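Local atomic coordinates of Non-structural polyprotein (Sindbis virus, PDB entry 4GUA), a protein that is a precursor of viral replication proteins, joining an nsP2 cysteine protease region to the macro and zinc-binding domains of nsP3, and is probably cut between nsP2 and nsP3. Residues E568-L573 / S631-P636. Residues are numbered along the deposited sequence; the frame is centred on the assembly and turned at random.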
loop_
_atom_site.group_PDB
_atom_site.type_symbol
_atom_site.label_atom_id
_atom_site.label_comp_id
_atom_site.label_asym_id
_atom_site.label_seq_id
_atom_site.Cartn_x
_atom_site.Cartn_y
_atom_site.Cartn_z
ATOM N N GLU A 568 8.654 17.369 -12.972
ATOM C CA GLU A 568 9.909 17.200 -13.696
ATOM C C GLU A 568 9.948 15.778 -14.241
ATOM O O GLU A 568 10.402 15.532 -15.361
ATOM C CB GLU A 568 11.116 17.447 -12.786
ATOM C CG GLU A 568 11.048 18.737 -11.977
ATOM C CD GLU A 568 12.373 19.100 -11.321
ATOM O OE1 GLU A 568 13.407 18.500 -11.693
ATOM O OE2 GLU A 568 12.370 19.962 -10.410
ATOM N N SER A 569 9.447 14.845 -13.437
ATOM C CA SER A 569 9.399 13.439 -13.812
ATOM C C SER A 569 8.580 13.225 -15.078
ATOM O O SER A 569 9.027 12.568 -16.019
ATOM C CB SER A 569 8.784 12.621 -12.683
ATOM O OG SER A 569 8.939 11.243 -12.952
ATOM N N ASN A 570 7.378 13.785 -15.101
ATOM C CA ASN A 570 6.491 13.601 -16.237
ATOM C C ASN A 570 7.032 14.286 -17.479
ATOM O O ASN A 570 6.773 13.838 -18.594
ATOM C CB ASN A 570 5.093 14.108 -15.904
ATOM C CG ASN A 570 4.354 13.176 -14.974
ATOM O OD1 ASN A 570 4.685 11.993 -14.879
ATOM N ND2 ASN A 570 3.351 13.700 -14.277
ATOM N N GLU A 571 7.782 15.368 -17.289
ATOM C CA GLU A 571 8.451 16.027 -18.405
ATOM C C GLU A 571 9.470 15.085 -19.050
ATOM O O GLU A 571 9.520 14.937 -20.275
ATOM C CB GLU A 571 9.151 17.297 -17.936
ATOM C CG GLU A 571 9.484 18.253 -19.065
ATOM C CD GLU A 571 10.314 19.434 -18.604
ATOM O OE1 GLU A 571 10.637 19.496 -17.395
ATOM O OE2 GLU A 571 10.635 20.299 -19.452
ATOM N N GLN A 572 10.291 14.455 -18.219
ATOM C CA GLN A 572 11.263 13.492 -18.712
ATOM C C GLN A 572 10.565 12.288 -19.340
ATOM O O GLN A 572 11.082 11.676 -20.275
ATOM C CB GLN A 572 12.175 13.035 -17.580
ATOM C CG GLN A 572 13.007 14.154 -16.983
ATOM C CD GLN A 572 13.739 14.951 -18.037
ATOM O OE1 GLN A 572 14.216 14.399 -19.030
ATOM N NE2 GLN A 572 13.818 16.261 -17.836
ATOM N N LEU A 573 9.392 11.942 -18.820
ATOM C CA LEU A 573 8.631 10.836 -19.372
ATOM C C LEU A 573 8.151 11.211 -20.762
ATOM O O LEU A 573 8.102 10.367 -21.654
ATOM C CB LEU A 573 7.448 10.477 -18.473
ATOM C CG LEU A 573 6.516 9.371 -18.988
ATOM C CD1 LEU A 573 7.264 8.063 -19.184
ATOM C CD2 LEU A 573 5.348 9.164 -18.032
ATOM N N SER A 631 -4.524 16.634 -17.692
ATOM C CA SER A 631 -4.198 17.393 -16.493
ATOM C C SER A 631 -3.906 16.480 -15.299
ATOM O O SER A 631 -3.357 16.928 -14.288
ATOM C CB SER A 631 -5.339 18.357 -16.152
ATOM O OG SER A 631 -6.491 17.665 -15.700
ATOM N N SER A 632 -4.273 15.205 -15.416
ATOM C CA SER A 632 -3.976 14.228 -14.369
ATOM C C SER A 632 -2.550 13.709 -14.501
ATOM O O SER A 632 -2.114 12.863 -13.730
ATOM C CB SER A 632 -4.965 13.068 -14.400
ATOM O OG SER A 632 -6.236 13.475 -13.927
ATOM N N THR A 633 -1.830 14.205 -15.496
ATOM C CA THR A 633 -0.404 13.962 -15.573
ATOM C C THR A 633 0.261 15.331 -15.508
ATOM O O THR A 633 0.565 15.931 -16.541
ATOM C CB THR A 633 -0.033 13.237 -16.868
ATOM O OG1 THR A 633 -0.575 11.914 -16.844
ATOM C CG2 THR A 633 1.475 13.158 -17.044
ATOM N N PRO A 634 0.474 15.836 -14.281
ATOM C CA PRO A 634 0.977 17.197 -14.064
ATOM C C PRO A 634 2.301 17.430 -14.760
ATOM O O PRO A 634 3.193 16.585 -14.708
ATOM C CB PRO A 634 1.154 17.270 -12.548
ATOM C CG PRO A 634 0.236 16.244 -12.008
ATOM C CD PRO A 634 0.233 15.135 -13.009
ATOM N N LEU A 635 2.421 18.582 -15.406
ATOM C CA LEU A 635 3.650 18.951 -16.087
ATOM C C LEU A 635 4.112 20.307 -15.607
ATOM O O LEU A 635 3.348 21.048 -14.987
ATOM C CB LEU A 635 3.431 18.983 -17.597
ATOM C CG LEU A 635 3.331 17.619 -18.273
ATOM C CD1 LEU A 635 2.778 17.762 -19.674
ATOM C CD2 LEU A 635 4.697 16.947 -18.308
ATOM N N PRO A 636 5.372 20.643 -15.898
ATOM C CA PRO A 636 5.828 21.980 -15.540
ATOM C C PRO A 636 4.910 23.031 -16.147
ATOM O O PRO A 636 4.197 22.765 -17.114
ATOM C CB PRO A 636 7.223 22.049 -16.166
ATOM C CG PRO A 636 7.688 20.641 -16.206
ATOM C CD PRO A 636 6.462 19.802 -16.422
#
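Asn570 reaches from helix 566-577 to residues 633-636 of the loop between strands 627-629 and 643-645. Its CB lies 3.7 Å from Leu635 CD2 and also close to the carbonyl oxygen of Pro634. CG stands anti to the carbonyl carbon (chi1 -74°), 3.5 Å from Thr633 CG2. At the tip OD1 is 4.0 Å from Thr633 CG2, and ND2 comes nearer to that methyl, at 3.4 Å. ND2 also gives a nearly straight hydrogen bond of 2.9 Å to Pro634 O, with an N-H...O angle of 164°. The acceptor lies almost in the amide plane of Asn570, which suits this N-H. Next along the loop, Leu635 lays CD2 against the helix backbone, 3.6 Å from Glu571 N. Glu571, with CG anti to its backbone N (chi1 -162°) and an extended chain beyond, runs obliquely past CG and CD of Pro636, OE1 lying 3.4 Å from Pro636 CG. The loop follows Cys630, a zinc ligand, and the side chain of Thr633 is about 6 Å from the zinc ion. The contact thus joins helix 566-577, which also packs on helix 550-562, to a loop of the four-cysteine zinc site, formed by Cys605, Cys607, Cys630 and Cys648, in the zinc-binding domain of alphavirus nsP3.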